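Long-range contacts in albumin-1 (Psophocarpus tetragonolobus, PDB 1WBA), which serves as a 2S seed storage protein and belongs to the Kunitz-type (leguminous) protease inhibitor family: residues A[2-6]-A[72-76]; A[53-57]-A[82-87]. All coordinates share one frame. Residues are numbered along the deposited sequence.

Contact 1. Residues A[2-6]-A[72-76]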
loop_
_atom_site.group_PDB
_atom_site.type_symbol
_atom_site.label_atom_id
_atom_site.label_comp_id
_atom_site.label_asym_id
_atom_site.label_seq_id
_atom_site.Cartn_x
_atom_site.Cartn_y
_atom_site.Cartn_z
ATOM N N ASP A 2 -17.448 -9.366 7.149
ATOM C CA ASP A 2 -16.288 -9.935 6.413
ATOM C C ASP A 2 -15.238 -10.403 7.414
ATOM O O ASP A 2 -15.300 -10.048 8.587
ATOM C CB ASP A 2 -15.676 -8.890 5.467
ATOM C CG ASP A 2 -15.499 -9.421 4.051
ATOM O OD1 ASP A 2 -14.822 -10.465 3.868
ATOM O OD2 ASP A 2 -16.049 -8.796 3.124
ATOM N N ASP A 3 -14.290 -11.203 6.940
ATOM C CA ASP A 3 -13.227 -11.737 7.779
ATOM C C ASP A 3 -12.228 -10.684 8.216
ATOM O O ASP A 3 -11.949 -9.755 7.472
ATOM C CB ASP A 3 -12.445 -12.806 7.018
ATOM C CG ASP A 3 -13.256 -14.050 6.751
ATOM O OD1 ASP A 3 -14.156 -14.378 7.556
ATOM O OD2 ASP A 3 -12.982 -14.705 5.727
ATOM N N PRO A 4 -11.721 -10.790 9.457
ATOM C CA PRO A 4 -10.740 -9.807 9.906
ATOM C C PRO A 4 -9.415 -10.183 9.229
ATOM O O PRO A 4 -9.225 -11.331 8.840
ATOM C CB PRO A 4 -10.699 -10.029 11.428
ATOM C CG PRO A 4 -11.002 -11.478 11.568
ATOM C CD PRO A 4 -12.097 -11.710 10.554
ATOM N N VAL A 5 -8.561 -9.196 8.991
ATOM C CA VAL A 5 -7.258 -9.438 8.391
ATOM C C VAL A 5 -6.334 -9.833 9.551
ATOM O O VAL A 5 -6.435 -9.262 10.642
ATOM C CB VAL A 5 -6.732 -8.158 7.725
ATOM C CG1 VAL A 5 -5.327 -8.389 7.166
ATOM C CG2 VAL A 5 -7.717 -7.705 6.632
ATOM N N TYR A 6 -5.471 -10.820 9.337
ATOM C CA TYR A 6 -4.561 -11.283 10.384
ATOM C C TYR A 6 -3.125 -10.898 10.121
ATOM O O TYR A 6 -2.710 -10.854 8.964
ATOM C CB TYR A 6 -4.614 -12.814 10.503
ATOM C CG TYR A 6 -5.839 -13.309 11.216
ATOM C CD1 TYR A 6 -5.875 -13.393 12.608
ATOM C CD2 TYR A 6 -6.993 -13.624 10.507
ATOM C CE1 TYR A 6 -7.038 -13.768 13.277
ATOM C CE2 TYR A 6 -8.154 -14.002 11.163
ATOM C CZ TYR A 6 -8.167 -14.069 12.552
ATOM O OH TYR A 6 -9.326 -14.443 13.185
ATOM N N ILE A 72 -9.254 -4.407 11.604
ATOM C CA ILE A 72 -9.295 -4.183 10.164
ATOM C C ILE A 72 -9.907 -5.423 9.558
ATOM O O ILE A 72 -9.498 -6.535 9.885
ATOM C CB ILE A 72 -7.869 -3.969 9.563
ATOM C CG1 ILE A 72 -7.198 -2.726 10.182
ATOM C CG2 ILE A 72 -7.942 -3.860 8.027
ATOM C CD1 ILE A 72 -7.917 -1.415 9.899
ATOM N N LEU A 73 -10.914 -5.232 8.708
ATOM C CA LEU A 73 -11.589 -6.343 8.063
ATOM C C LEU A 73 -11.296 -6.301 6.579
ATOM O O LEU A 73 -10.932 -5.252 6.053
ATOM C CB LEU A 73 -13.108 -6.255 8.269
ATOM C CG LEU A 73 -13.675 -6.161 9.691
ATOM C CD1 LEU A 73 -15.190 -6.151 9.597
ATOM C CD2 LEU A 73 -13.196 -7.319 10.554
ATOM N N GLU A 74 -11.467 -7.441 5.915
ATOM C CA GLU A 74 -11.253 -7.522 4.483
ATOM C C GLU A 74 -12.333 -6.707 3.817
ATOM O O GLU A 74 -13.456 -6.616 4.322
ATOM C CB GLU A 74 -11.312 -8.960 4.013
ATOM C CG GLU A 74 -10.144 -9.784 4.462
ATOM C CD GLU A 74 -10.225 -11.215 3.952
ATOM O OE1 GLU A 74 -10.750 -11.425 2.838
ATOM O OE2 GLU A 74 -9.763 -12.122 4.672
ATOM N N ASN A 75 -11.961 -6.048 2.727
ATOM C CA ASN A 75 -12.859 -5.199 1.944
ATOM C C ASN A 75 -13.323 -3.900 2.599
ATOM O O ASN A 75 -14.191 -3.214 2.065
ATOM C CB ASN A 75 -14.061 -6.001 1.446
ATOM C CG ASN A 75 -13.643 -7.212 0.673
ATOM O OD1 ASN A 75 -13.861 -8.345 1.093
ATOM N ND2 ASN A 75 -12.964 -6.990 -0.421
ATOM N N MET A 76 -12.741 -3.570 3.745
ATOM C CA MET A 76 -13.046 -2.349 4.483
ATOM C C MET A 76 -12.167 -1.240 3.903
ATOM O O MET A 76 -10.989 -1.490 3.634
ATOM C CB MET A 76 -12.691 -2.577 5.954
ATOM C CG MET A 76 -12.614 -1.307 6.841
ATOM S SD MET A 76 -12.210 -1.666 8.533
ATOM C CE MET A 76 -13.685 -2.344 9.108
HETATM O O HOH W 1 -8.487 -12.917 6.732
#
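At the first modelled residue, Asp2, the side chain reaches across to the chain at Glu74 and Asn75: its CB lies 3.4 Å from Glu74 O, while its OD1 accepts a hydrogen bond from Asp3 N (3.2 Å) and so turns back onto its own backbone. Asp3 makes the first backbone hydrogen bond across the segments, its O accepting from Glu74 N at 2.8 Å in nearly straight geometry. Its carboxylate and that of Glu74 would repel each other, with Asp3 OD2 and Glu74 OE2 4.3 Å apart, but both form salt bridges with Lys122 of strand 116-122. Pro4 stands opposite Leu73, CA to CA 4.0 Å, in a single isolated beta bridge, by which the N-terminal segment of this beta-trefoil fold is held to the long loop between strands 56-61 and 78-82; there 73-76 forms a type II turn. Pro4 CB packs on Leu73 CD2 (3.8 Å), and a water donates to both Pro4 O (2.7 Å) and Glu74 OE2 (2.6 Å). Val5 closes the bridge, its N giving a 3.0 Å hydrogen bond to Ile72 O. The buried Val5 side chain sets CG2 3.9 Å from Glu74 CG and 4.1 Å from Ile72 CG2, and both Val5 and Ile72 also rest on Ile120.

Contact 2. Residues A[53-57]-A[82-87]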
loop_
_atom_site.group_PDB
_atom_site.type_symbol
_atom_site.label_atom_id
_atom_site.label_comp_id
_atom_site.label_asym_id
_atom_site.label_seq_id
_atom_site.Cartn_x
_atom_site.Cartn_y
_atom_site.Cartn_z
ATOM N N ILE A 53 15.068 -1.892 2.471
ATOM C CA ILE A 53 14.356 -0.945 3.331
ATOM C C ILE A 53 12.938 -1.496 3.495
ATOM O O ILE A 53 12.392 -2.079 2.567
ATOM C CB ILE A 53 14.225 0.472 2.693
ATOM C CG1 ILE A 53 15.577 1.178 2.609
ATOM C CG2 ILE A 53 13.261 1.322 3.499
ATOM C CD1 ILE A 53 16.171 1.483 3.933
ATOM N N MET A 54 12.362 -1.351 4.681
ATOM C CA MET A 54 10.996 -1.802 4.911
ATOM C C MET A 54 10.328 -0.866 5.888
ATOM O O MET A 54 10.409 -1.053 7.108
ATOM C CB MET A 54 10.916 -3.267 5.379
ATOM C CG MET A 54 12.026 -3.768 6.270
ATOM S SD MET A 54 11.840 -5.550 6.570
ATOM C CE MET A 54 12.554 -6.270 5.086
ATOM N N TYR A 55 9.701 0.174 5.345
ATOM C CA TYR A 55 9.030 1.174 6.170
ATOM C C TYR A 55 7.714 0.663 6.785
ATOM O O TYR A 55 6.931 -0.052 6.128
ATOM C CB TYR A 55 8.746 2.440 5.354
ATOM C CG TYR A 55 9.971 3.227 4.900
ATOM C CD1 TYR A 55 11.067 3.421 5.751
ATOM C CD2 TYR A 55 10.012 3.820 3.631
ATOM C CE1 TYR A 55 12.164 4.196 5.350
ATOM C CE2 TYR A 55 11.104 4.595 3.222
ATOM C CZ TYR A 55 12.175 4.774 4.084
ATOM O OH TYR A 55 13.250 5.532 3.685
ATOM N N ALA A 56 7.467 1.059 8.032
ATOM C CA ALA A 56 6.249 0.674 8.734
ATOM C C ALA A 56 5.157 1.652 8.329
ATOM O O ALA A 56 5.434 2.820 8.039
ATOM C CB ALA A 56 6.466 0.736 10.232
ATOM N N THR A 57 3.917 1.178 8.331
ATOM C CA THR A 57 2.766 1.986 7.972
ATOM C C THR A 57 1.620 1.812 8.975
ATOM O O THR A 57 1.459 0.739 9.574
ATOM C CB THR A 57 2.185 1.548 6.594
ATOM O OG1 THR A 57 2.072 0.118 6.559
ATOM C CG2 THR A 57 3.075 1.989 5.446
ATOM N N PHE A 82 2.729 6.304 6.130
ATOM C CA PHE A 82 4.002 5.889 6.719
ATOM C C PHE A 82 4.039 6.318 8.187
ATOM O O PHE A 82 3.648 7.428 8.532
ATOM C CB PHE A 82 5.180 6.442 5.919
ATOM C CG PHE A 82 5.351 5.777 4.593
ATOM C CD1 PHE A 82 5.861 4.491 4.521
ATOM C CD2 PHE A 82 4.956 6.418 3.417
ATOM C CE1 PHE A 82 5.978 3.829 3.296
ATOM C CE2 PHE A 82 5.066 5.769 2.183
ATOM C CZ PHE A 82 5.577 4.471 2.119
ATOM N N ALA A 83 4.520 5.430 9.037
ATOM C CA ALA A 83 4.523 5.678 10.466
ATOM C C ALA A 83 5.817 6.194 11.034
ATOM O O ALA A 83 5.845 6.749 12.127
ATOM C CB ALA A 83 4.107 4.403 11.193
ATOM N N THR A 84 6.896 6.026 10.301
ATOM C CA THR A 84 8.175 6.463 10.805
ATOM C C THR A 84 8.912 7.447 9.901
ATOM O O THR A 84 8.492 7.749 8.773
ATOM C CB THR A 84 9.089 5.255 11.001
ATOM O OG1 THR A 84 9.451 4.727 9.722
ATOM C CG2 THR A 84 8.367 4.169 11.788
ATOM N N ASP A 85 10.001 7.984 10.436
ATOM C CA ASP A 85 10.846 8.878 9.673
ATOM C C ASP A 85 11.443 7.955 8.620
ATOM O O ASP A 85 11.597 6.752 8.864
ATOM C CB ASP A 85 11.957 9.446 10.558
ATOM C CG ASP A 85 11.427 10.360 11.651
ATOM O OD1 ASP A 85 10.568 11.226 11.381
ATOM O OD2 ASP A 85 11.893 10.217 12.795
ATOM N N PRO A 86 11.861 8.504 7.470
ATOM C CA PRO A 86 11.831 9.911 7.070
ATOM C C PRO A 86 10.509 10.435 6.502
ATOM O O PRO A 86 10.410 11.609 6.154
ATOM C CB PRO A 86 12.936 9.968 6.028
ATOM C CG PRO A 86 12.792 8.654 5.347
ATOM C CD PRO A 86 12.583 7.691 6.476
ATOM N N HIS A 87 9.486 9.590 6.437
ATOM C CA HIS A 87 8.215 10.000 5.856
ATOM C C HIS A 87 7.065 9.856 6.824
ATOM O O HIS A 87 5.957 9.503 6.434
ATOM C CB HIS A 87 7.928 9.172 4.604
ATOM C CG HIS A 87 9.074 9.120 3.647
ATOM N ND1 HIS A 87 9.464 10.206 2.891
ATOM C CD2 HIS A 87 9.959 8.135 3.370
ATOM C CE1 HIS A 87 10.543 9.895 2.195
ATOM N NE2 HIS A 87 10.863 8.639 2.470
HETATM O O HOH W 2 12.973 6.981 1.611
HETATM O O HOH W 3 7.464 4.629 7.913
HETATM O O HOH W 4 9.604 2.007 9.563
#
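An aromatic cluster of Tyr55, Phe82 and His87 fills the end of an antiparallel strand pair, where strand 56-61 begins and strand 78-82 runs out into a loop. Both ring pairs are offset edge-to-face: Tyr55 turns its edge to the face of Phe82 (centroids 5.8 Å apart, planes at 82°), and His87 turns its edge to the face of Tyr55 (5.5 Å, 74°). Pro86, which follows a cis peptide bond, lays CD 3.7 Å from Tyr55 CE1, and a water joins Tyr55 OH (2.5 Å) to His87 NE2 (2.8 Å). Phe82 also meets Trp92, and Phe82 and His87 both touch Leu106, so the cluster extends toward the neighbouring three-stranded sheet. On the backbone side, Ala83 N donates to Ala56 O at 2.9 Å, almost linearly, next to the non-hydrogen-bonded pair Thr57 and Phe82, whose CA atoms are 4.3 Å apart. Beyond it the segments separate and water enters: one molecule donates to Ala56 O (2.7 Å) and accepts from Thr84 N (2.8 Å); another accepts from Ala56 N (2.8 Å) and is hydrogen-bonded to Thr84 OG1 (2.7 Å). Direct pairing thus yields to solvent bridges and ring packing where an antiparallel strand pair of the beta-trefoil opens into a loop.

How the contacts relate
From the N terminus, the chain passes first through 2-6, then strands 17-23, 30-33 and 45-48, before reaching 53-57. Strand 56-61 and a long loop lead on to 72-76, where contact 1 closes a loop of some 65 residues; strand 78-82 follows and ends at 82-87, where contact 2 closes a shorter one. The segments alternate, so the two closures cross rather than nest. Strands 56-61 and 78-82 pair antiparallel: contact 2 lies where the first begins and the second ends, while contact 1 fastens the N-terminal segment to the loop that joins them. The centres of the two contacts are 23 Å apart and their nearest atoms about 9 Å, so they do not touch.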